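Local coordinates for protein transglutaminase elicitor (Phytophthora sojae, PDB 3TW5) that probably cross-links proteins by joining glutamine side chains to amines, and acts as a pathogen-associated molecular pattern linked to plant innate immunity, at residues Q253-G257 against E320-G324; W37-W42 against K158-S162; Y261-A267 against I317-W321. The protein carries 1 engineered substitution. One frame throughout, in Å; residues are numbered along the deposited sequence.

Contact 1 (Q253-G257 against E320-G324); sequences QTFYG and EWVYG
Phe255 meets Tyr323 in a T-shaped pair: the edge of Phe255 is directed at the face of Tyr323, with ring centroids 5.5 Å apart and planes at 71°. The contact packs the last turn of helix 248-256 against the outgoing end of strand 316-321, which pairs with strand 299-310 in the large antiparallel sheet. Phe255 CE1 makes the aromatic approach, arriving toward the rim of the tyrosine ring, 4.0 Å from Tyr323 CZ. Phe255 also meets Val322, which lies obliquely to its ring: CD1 is 3.7 Å from Val322 CG1 while CE1 is 3.9 Å from Val322 CG2. Both valine methyls therefore bear on the phenyl ring, and the two side chains cross at about a right angle. Phe255 CG lies beside its own backbone N (chi1 -64°), a torsion that sends the ring from the helix toward the strand. Leu307 of strand 299-310 and Met246 of strand 232-246 extend the apolar surround of Phe255, and Tyr305 and Tyr272 that of Val322. Tyr256 starts off to one side of the strand, but its length carries OH across to Glu320. The phenol crosses the glutamate side chain at about a right angle, its ring plane turned 87° from that of the carboxylate. This meeting is with the aliphatic stem; Glu320 OE2 is hydrogen-bonded to Glu1 N instead. At the phenol end, Tyr256 OH rests 3.3 Å from Glu320 CB and 3.9 Å from Val322 CG1.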
loop_
_atom_site.group_PDB
_atom_site.type_symbol
_atom_site.label_atom_id
_atom_site.label_comp_id
_atom_site.label_asym_id
_atom_site.label_seq_id
_atom_site.Cartn_x
_atom_site.Cartn_y
_atom_site.Cartn_z
ATOM N N GLN A 253 9.984 18.274 -29.843
ATOM C CA GLN A 253 10.974 17.604 -30.683
ATOM C C GLN A 253 11.698 16.482 -29.938
ATOM O O GLN A 253 11.834 15.371 -30.459
ATOM C CB GLN A 253 11.973 18.609 -31.262
ATOM C CG GLN A 253 12.892 18.025 -32.333
ATOM C CD GLN A 253 12.135 17.464 -33.532
ATOM O OE1 GLN A 253 12.300 16.295 -33.891
ATOM N NE2 GLN A 253 11.307 18.298 -34.161
ATOM N N THR A 254 12.149 16.774 -28.721
ATOM C CA THR A 254 12.922 15.816 -27.931
ATOM C C THR A 254 12.146 14.529 -27.648
ATOM O O THR A 254 12.703 13.433 -27.749
ATOM C CB THR A 254 13.410 16.441 -26.600
ATOM O OG1 THR A 254 14.071 17.683 -26.871
ATOM C CG2 THR A 254 14.371 15.508 -25.872
ATOM N N PHE A 255 10.861 14.663 -27.322
ATOM C CA PHE A 255 10.070 13.524 -26.844
ATOM C C PHE A 255 9.048 12.968 -27.832
ATOM O O PHE A 255 8.545 11.858 -27.638
ATOM C CB PHE A 255 9.409 13.859 -25.502
ATOM C CG PHE A 255 10.393 14.094 -24.392
ATOM C CD1 PHE A 255 10.967 13.020 -23.715
ATOM C CD2 PHE A 255 10.758 15.386 -24.030
ATOM C CE1 PHE A 255 11.886 13.229 -22.692
ATOM C CE2 PHE A 255 11.676 15.605 -23.006
ATOM C CZ PHE A 255 12.239 14.525 -22.337
ATOM N N TYR A 256 8.747 13.722 -28.887
ATOM C CA TYR A 256 7.712 13.310 -29.838
ATOM C C TYR A 256 8.128 13.429 -31.305
ATOM O O TYR A 256 7.480 12.857 -32.189
ATOM C CB TYR A 256 6.396 14.058 -29.561
ATOM C CG TYR A 256 5.933 13.899 -28.128
ATOM C CD1 TYR A 256 5.343 12.711 -27.696
ATOM C CD2 TYR A 256 6.119 14.921 -27.196
ATOM C CE1 TYR A 256 4.938 12.547 -26.380
ATOM C CE2 TYR A 256 5.715 14.767 -25.872
ATOM C CZ TYR A 256 5.125 13.578 -25.474
ATOM O OH TYR A 256 4.719 13.410 -24.172
ATOM N N GLY A 257 9.216 14.152 -31.556
ATOM C CA GLY A 257 9.701 14.370 -32.915
ATOM C C GLY A 257 8.830 15.341 -33.692
ATOM O O GLY A 257 8.679 15.216 -34.910
ATOM N N GLU A 320 2.596 15.089 -19.195
ATOM C CA GLU A 320 2.674 13.915 -20.065
ATOM C C GLU A 320 3.773 12.979 -19.574
ATOM O O GLU A 320 4.862 13.433 -19.234
ATOM C CB GLU A 320 2.969 14.326 -21.512
ATOM C CG GLU A 320 1.789 14.921 -22.285
ATOM C CD GLU A 320 0.703 13.904 -22.619
ATOM O OE1 GLU A 320 0.996 12.688 -22.653
ATOM O OE2 GLU A 320 -0.446 14.328 -22.860
ATOM N N TRP A 321 3.486 11.679 -19.537
ATOM C CA TRP A 321 4.489 10.678 -19.173
ATOM C C TRP A 321 5.473 10.449 -20.322
ATOM O O TRP A 321 5.078 10.427 -21.489
ATOM C CB TRP A 321 3.826 9.348 -18.808
ATOM C CG TRP A 321 2.912 9.380 -17.617
ATOM C CD1 TRP A 321 1.551 9.326 -17.631
ATOM C CD2 TRP A 321 3.295 9.448 -16.237
ATOM N NE1 TRP A 321 1.059 9.360 -16.351
ATOM C CE2 TRP A 321 2.108 9.438 -15.474
ATOM C CE3 TRP A 321 4.525 9.522 -15.571
ATOM C CZ2 TRP A 321 2.113 9.500 -14.078
ATOM C CZ3 TRP A 321 4.529 9.584 -14.180
ATOM C CH2 TRP A 321 3.330 9.573 -13.451
ATOM N N VAL A 322 6.751 10.278 -19.988
ATOM C CA VAL A 322 7.798 10.006 -20.984
ATOM C C VAL A 322 8.726 8.873 -20.530
ATOM O O VAL A 322 8.575 8.348 -19.426
ATOM C CB VAL A 322 8.643 11.273 -21.323
ATOM C CG1 VAL A 322 7.775 12.380 -21.917
ATOM C CG2 VAL A 322 9.406 11.776 -20.100
ATOM N N TYR A 323 9.679 8.506 -21.391
ATOM C CA TYR A 323 10.730 7.521 -21.080
ATOM C C TYR A 323 10.233 6.201 -20.478
ATOM O O TYR A 323 10.845 5.665 -19.543
ATOM C CB TYR A 323 11.814 8.125 -20.166
ATOM C CG TYR A 323 12.855 8.982 -20.856
ATOM C CD1 TYR A 323 13.242 8.733 -22.175
ATOM C CD2 TYR A 323 13.485 10.024 -20.171
ATOM C CE1 TYR A 323 14.208 9.521 -22.805
ATOM C CE2 TYR A 323 14.454 10.816 -20.788
ATOM C CZ TYR A 323 14.811 10.559 -22.106
ATOM O OH TYR A 323 15.769 11.332 -22.725
ATOM N N GLY A 324 9.134 5.677 -21.005
ATOM C CA GLY A 324 8.639 4.377 -20.563
ATOM C C GLY A 324 7.935 4.376 -19.216
ATOM O O GLY A 324 7.522 3.319 -18.736
#

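Contact 2 (W37-W42 against K158-S162); sequences WAGPYW and KALVS
Lys158 reaches out of helix 154-167 alongside the indole of Trp37, the two side chains sliding past each other in opposite directions. Its CB lies 3.8 Å from Trp37 CZ3, and CG follows at 3.6 Å from the same atom. CD and CE pass on to Trp37 CE3 while drawing close to the Ala38 carbonyl. The chain is extended beyond CG (chi2 -179°), which carries NZ to the loop: Lys158 NZ donates to Ala38 O at 2.6 Å, nearly on the line of the carbonyl bond (C=O...N 166°). Glu140 OE1 forms a salt bridge with the same ammonium, so a buried charge has both a carboxylate and a peptide oxygen. One turn along, Ser162 N and Ser162 OG grip Lys158 O from opposite faces of its plane. Trp42 covers the next position of the helix: Ala159 CB makes a CH-pi contact 3.6 Å from the centroid of its six-membered ring, 27° off the normal, and Pro40 CG lies over the opposite face. Trp37 NE1 is bonded to Glu138 O. Two tryptophans and a lysine join an irregular loop to the buried face of helix 154-167, in the helical part of a fold consistent with the papain-like peptidase clan CA.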
loop_
_atom_site.group_PDB
_atom_site.type_symbol
_atom_site.label_atom_id
_atom_site.label_comp_id
_atom_site.label_asym_id
_atom_site.label_seq_id
_atom_site.Cartn_x
_atom_site.Cartn_y
_atom_site.Cartn_z
ATOM N N TRP A 37 5.490 0.943 8.698
ATOM C CA TRP A 37 6.211 -0.295 8.990
ATOM C C TRP A 37 6.051 -1.370 7.923
ATOM O O TRP A 37 5.058 -1.397 7.197
ATOM C CB TRP A 37 5.849 -0.849 10.371
ATOM C CG TRP A 37 4.379 -0.889 10.707
ATOM C CD1 TRP A 37 3.676 0.052 11.400
ATOM C CD2 TRP A 37 3.451 -1.935 10.397
ATOM N NE1 TRP A 37 2.366 -0.335 11.533
ATOM C CE2 TRP A 37 2.199 -1.551 10.928
ATOM C CE3 TRP A 37 3.553 -3.155 9.716
ATOM C CZ2 TRP A 37 1.053 -2.341 10.797
ATOM C CZ3 TRP A 37 2.413 -3.944 9.586
ATOM C CH2 TRP A 37 1.179 -3.532 10.127
ATOM N N ALA A 38 7.042 -2.252 7.831
ATOM C CA ALA A 38 7.009 -3.347 6.873
ATOM C C ALA A 38 6.260 -4.540 7.449
ATOM O O ALA A 38 6.315 -4.798 8.652
ATOM C CB ALA A 38 8.415 -3.741 6.470
ATOM N N GLY A 39 5.558 -5.254 6.577
ATOM C CA GLY A 39 4.786 -6.433 6.953
ATOM C C GLY A 39 4.285 -7.129 5.705
ATOM O O GLY A 39 4.246 -6.522 4.637
ATOM N N PRO A 40 3.896 -8.407 5.822
ATOM C CA PRO A 40 3.478 -9.122 4.623
ATOM C C PRO A 40 2.038 -8.822 4.225
ATOM O O PRO A 40 1.296 -8.191 4.982
ATOM C CB PRO A 40 3.626 -10.590 5.022
ATOM C CG PRO A 40 3.468 -10.606 6.488
ATOM C CD PRO A 40 3.747 -9.229 7.031
ATOM N N TYR A 41 1.664 -9.275 3.034
ATOM C CA TYR A 41 0.304 -9.129 2.540
ATOM C C TYR A 41 -0.531 -10.366 2.879
ATOM O O TYR A 41 -1.615 -10.563 2.325
ATOM C CB TYR A 41 0.303 -8.836 1.032
ATOM C CG TYR A 41 0.755 -9.984 0.152
ATOM C CD1 TYR A 41 -0.165 -10.701 -0.615
ATOM C CD2 TYR A 41 2.102 -10.346 0.075
ATOM C CE1 TYR A 41 0.242 -11.756 -1.436
ATOM C CE2 TYR A 41 2.522 -11.402 -0.738
ATOM C CZ TYR A 41 1.589 -12.098 -1.493
ATOM O OH TYR A 41 2.001 -13.139 -2.295
ATOM N N TRP A 42 -0.009 -11.186 3.795
ATOM C CA TRP A 42 -0.691 -12.376 4.321
ATOM C C TRP A 42 -1.518 -13.099 3.265
ATOM O O TRP A 42 -2.747 -13.100 3.330
ATOM C CB TRP A 42 -1.536 -12.008 5.545
ATOM C CG TRP A 42 -0.708 -11.396 6.623
ATOM C CD1 TRP A 42 -0.616 -10.071 6.935
ATOM C CD2 TRP A 42 0.182 -12.082 7.510
ATOM N NE1 TRP A 42 0.264 -9.889 7.973
ATOM C CE2 TRP A 42 0.770 -11.107 8.346
ATOM C CE3 TRP A 42 0.536 -13.428 7.686
ATOM C CZ2 TRP A 42 1.696 -11.433 9.344
ATOM C CZ3 TRP A 42 1.453 -13.751 8.679
ATOM C CH2 TRP A 42 2.022 -12.757 9.497
ATOM N N LYS A 158 1.157 -7.632 13.780
ATOM C CA LYS A 158 1.050 -7.109 12.416
ATOM C C LYS A 158 0.010 -7.890 11.608
ATOM O O LYS A 158 -0.730 -7.306 10.817
ATOM C CB LYS A 158 2.411 -7.130 11.709
ATOM C CG LYS A 158 3.392 -6.098 12.239
ATOM C CD LYS A 158 4.718 -6.120 11.497
ATOM C CE LYS A 158 5.640 -5.027 12.025
ATOM N NZ LYS A 158 6.884 -4.886 11.227
ATOM N N ALA A 159 -0.047 -9.203 11.828
ATOM C CA ALA A 159 -1.039 -10.071 11.194
ATOM C C ALA A 159 -2.448 -9.745 11.660
ATOM O O ALA A 159 -3.356 -9.583 10.844
ATOM C CB ALA A 159 -0.728 -11.531 11.477
ATOM N N LEU A 160 -2.619 -9.651 12.975
ATOM C CA LEU A 160 -3.925 -9.393 13.567
ATOM C C LEU A 160 -4.498 -8.045 13.132
ATOM O O LEU A 160 -5.635 -7.984 12.660
ATOM C CB LEU A 160 -3.865 -9.500 15.095
ATOM C CG LEU A 160 -3.542 -10.870 15.702
ATOM C CD1 LEU A 160 -3.490 -10.770 17.214
ATOM C CD2 LEU A 160 -4.539 -11.942 15.261
ATOM N N VAL A 161 -3.705 -6.981 13.264
ATOM C CA VAL A 161 -4.152 -5.633 12.897
ATOM C C VAL A 161 -4.404 -5.490 11.389
ATOM O O VAL A 161 -5.300 -4.757 10.975
ATOM C CB VAL A 161 -3.197 -4.523 13.437
ATOM C CG1 VAL A 161 -1.887 -4.485 12.665
ATOM C CG2 VAL A 161 -3.876 -3.162 13.403
ATOM N N SER A 162 -3.634 -6.208 10.576
ATOM C CA SER A 162 -3.828 -6.180 9.129
ATOM C C SER A 162 -5.194 -6.737 8.737
ATOM O O SER A 162 -5.905 -6.129 7.937
ATOM C CB SER A 162 -2.710 -6.937 8.407
ATOM O OG SER A 162 -1.485 -6.235 8.503
#

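Contact 3 (Y261-A267 against I317-W321); sequences YPWNAAA and IGGEW
Ile317 points its CD1 methyl into the bend of loop 261-267, where the turn surrounds it closely and Ala267 is buried. There CD1 is 3.6 Å from Asn264 ND2, 3.7 Å from Ala266 O and 3.8 Å from Ala267 CA, so a single methyl touches three residues of one turn. The torsions explain this reach: CG1 stands between the backbone N and the carbonyl carbon (chi1 58°), and CD1 then extends from it toward the loop. Asn264 to Ala267 form a type I beta turn closed by Ala267 N to Asn264 O, and the Asn264 side chain adds an Asx turn, OD1 accepting from Ala266 N at 2.9 Å with the donor above the carbonyl plane. The other end of that amide is used too, for Asn264 ND2 bonds to Glu309 OE1 on the neighbouring strand, while Tyr261 OH bonds to OE2 of the same carboxylate.

The Trp263 side is the more open to solvent, although Glu320 is as well covered by the loop as Ile317. Trp263 is exposed, and Glu320 lies over one face of its indole, CG standing 4.2 Å from the centroid of the five-membered ring in a CH-pi contact, with Pro262 CG over the opposite face. The carboxylate is tilted 36° from the indole plane, and OE2 comes within 3.5 Å of Trp263 CB. Tyr261 OH also touches this stem, 3.6 Å from Glu320 CG.

Between the loop and the strand the holding is thus largely van der Waals, with the carboxylate laid over the indole face and making no polar bond of its own to the loop. The polar ends turn to third parties: Glu309 ties down the loop, and Glu1 N, if charged, would favour an ionised Glu320.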
loop_
_atom_site.group_PDB
_atom_site.type_symbol
_atom_site.label_atom_id
_atom_site.label_comp_id
_atom_site.label_asym_id
_atom_site.label_seq_id
_atom_site.Cartn_x
_atom_site.Cartn_y
_atom_site.Cartn_z
ATOM N N TYR A 261 4.218 21.515 -29.862
ATOM C CA TYR A 261 3.670 20.729 -28.757
ATOM C C TYR A 261 2.154 20.562 -28.910
ATOM O O TYR A 261 1.417 21.549 -28.903
ATOM C CB TYR A 261 4.013 21.392 -27.421
ATOM C CG TYR A 261 3.668 20.572 -26.198
ATOM C CD1 TYR A 261 4.461 19.491 -25.811
ATOM C CD2 TYR A 261 2.561 20.890 -25.412
ATOM C CE1 TYR A 261 4.155 18.739 -24.684
ATOM C CE2 TYR A 261 2.247 20.144 -24.280
ATOM C CZ TYR A 261 3.048 19.072 -23.925
ATOM O OH TYR A 261 2.746 18.333 -22.811
ATOM N N PRO A 262 1.683 19.311 -29.046
ATOM C CA PRO A 262 0.274 19.084 -29.364
ATOM C C PRO A 262 -0.659 18.850 -28.168
ATOM O O PRO A 262 -1.864 19.041 -28.299
ATOM C CB PRO A 262 0.328 17.827 -30.228
ATOM C CG PRO A 262 1.527 17.068 -29.712
ATOM C CD PRO A 262 2.451 18.051 -29.039
ATOM N N TRP A 263 -0.107 18.458 -27.023
ATOM C CA TRP A 263 -0.895 17.879 -25.930
ATOM C C TRP A 263 -1.704 18.853 -25.068
ATOM O O TRP A 263 -2.529 18.420 -24.261
ATOM C CB TRP A 263 0.000 17.013 -25.044
ATOM C CG TRP A 263 0.788 16.007 -25.820
ATOM C CD1 TRP A 263 2.126 16.042 -26.078
ATOM C CD2 TRP A 263 0.287 14.824 -26.456
ATOM N NE1 TRP A 263 2.492 14.953 -26.829
ATOM C CE2 TRP A 263 1.383 14.187 -27.075
ATOM C CE3 TRP A 263 -0.982 14.236 -26.558
ATOM C CZ2 TRP A 263 1.252 12.990 -27.788
ATOM C CZ3 TRP A 263 -1.112 13.047 -27.268
ATOM C CH2 TRP A 263 0.000 12.437 -27.873
ATOM N N ASN A 264 -1.470 20.151 -25.232
ATOM C CA ASN A 264 -2.192 21.176 -24.474
ATOM C C ASN A 264 -2.030 22.555 -25.098
ATOM O O ASN A 264 -0.956 23.157 -25.024
ATOM C CB ASN A 264 -1.728 21.207 -23.013
ATOM C CG ASN A 264 -2.641 22.036 -22.117
ATOM O OD1 ASN A 264 -3.415 22.872 -22.587
ATOM N ND2 ASN A 264 -2.548 21.807 -20.814
ATOM N N ALA A 265 -3.109 23.052 -25.700
ATOM C CA ALA A 265 -3.114 24.365 -26.344
ATOM C C ALA A 265 -2.770 25.484 -25.365
ATOM O O ALA A 265 -2.121 26.460 -25.735
ATOM C CB ALA A 265 -4.461 24.627 -26.992
ATOM N N ALA A 266 -3.192 25.316 -24.114
ATOM C CA ALA A 266 -3.027 26.334 -23.077
ATOM C C ALA A 266 -1.640 26.340 -22.429
ATOM O O ALA A 266 -1.318 27.259 -21.666
ATOM C CB ALA A 266 -4.111 26.179 -22.013
ATOM N N ALA A 267 -0.829 25.323 -22.729
ATOM C CA ALA A 267 0.511 25.195 -22.152
ATOM C C ALA A 267 1.470 26.236 -22.727
ATOM O O ALA A 267 1.587 26.372 -23.948
ATOM C CB ALA A 267 1.051 23.792 -22.370
ATOM N N ILE A 317 -0.515 23.034 -14.994
ATOM C CA ILE A 317 -1.847 22.907 -15.591
ATOM C C ILE A 317 -2.048 21.564 -16.297
ATOM O O ILE A 317 -3.149 21.256 -16.764
ATOM C CB ILE A 317 -2.150 24.058 -16.579
ATOM C CG1 ILE A 317 -1.107 24.107 -17.700
ATOM C CG2 ILE A 317 -2.237 25.387 -15.840
ATOM C CD1 ILE A 317 -1.594 24.784 -18.962
ATOM N N GLY A 318 -0.982 20.773 -16.371
ATOM C CA GLY A 318 -1.021 19.496 -17.069
ATOM C C GLY A 318 0.319 18.797 -17.126
ATOM O O GLY A 318 1.291 19.248 -16.521
ATOM N N GLY A 319 0.365 17.686 -17.853
ATOM C CA GLY A 319 1.569 16.875 -17.941
ATOM C C GLY A 319 1.460 15.733 -18.931
ATOM O O GLY A 319 0.375 15.450 -19.448
ATOM N N GLU A 320 2.596 15.089 -19.195
ATOM C CA GLU A 320 2.674 13.915 -20.065
ATOM C C GLU A 320 3.773 12.979 -19.574
ATOM O O GLU A 320 4.862 13.433 -19.234
ATOM C CB GLU A 320 2.969 14.326 -21.512
ATOM C CG GLU A 320 1.789 14.921 -22.285
ATOM C CD GLU A 320 0.703 13.904 -22.619
ATOM O OE1 GLU A 320 0.996 12.688 -22.653
ATOM O OE2 GLU A 320 -0.446 14.328 -22.860
ATOM N N TRP A 321 3.486 11.679 -19.537
ATOM C CA TRP A 321 4.489 10.678 -19.173
ATOM C C TRP A 321 5.473 10.449 -20.322
ATOM O O TRP A 321 5.078 10.427 -21.489
ATOM C CB TRP A 321 3.826 9.348 -18.808
ATOM C CG TRP A 321 2.912 9.380 -17.617
ATOM C CD1 TRP A 321 1.551 9.326 -17.631
ATOM C CD2 TRP A 321 3.295 9.448 -16.237
ATOM N NE1 TRP A 321 1.059 9.360 -16.351
ATOM C CE2 TRP A 321 2.108 9.438 -15.474
ATOM C CE3 TRP A 321 4.525 9.522 -15.571
ATOM C CZ2 TRP A 321 2.113 9.500 -14.078
ATOM C CZ3 TRP A 321 4.529 9.584 -14.180
ATOM C CH2 TRP A 321 3.330 9.573 -13.451
#

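Contact 2 comes first along the chain and closes before the other two open. It lies about 11 Å from the chain's centre, in a helical region, 39 Å from contact 1 and 41 Å from contact 3, centre to centre, and its nearest atoms stay about 23 Å from theirs. The centres of contacts 1 and 3 are 12 Å apart, and they share strand 316-321, with Glu320 serving both. Helix 248-256 and loop 261-267, successive in sequence, thus dock side by side on that strand of the large antiparallel sheet, and Tyr256 CZ meets Trp263 NE1 at 3.3 Å. Contact 2 lies in the buried interior, the other two at the surface near one end of the sheet.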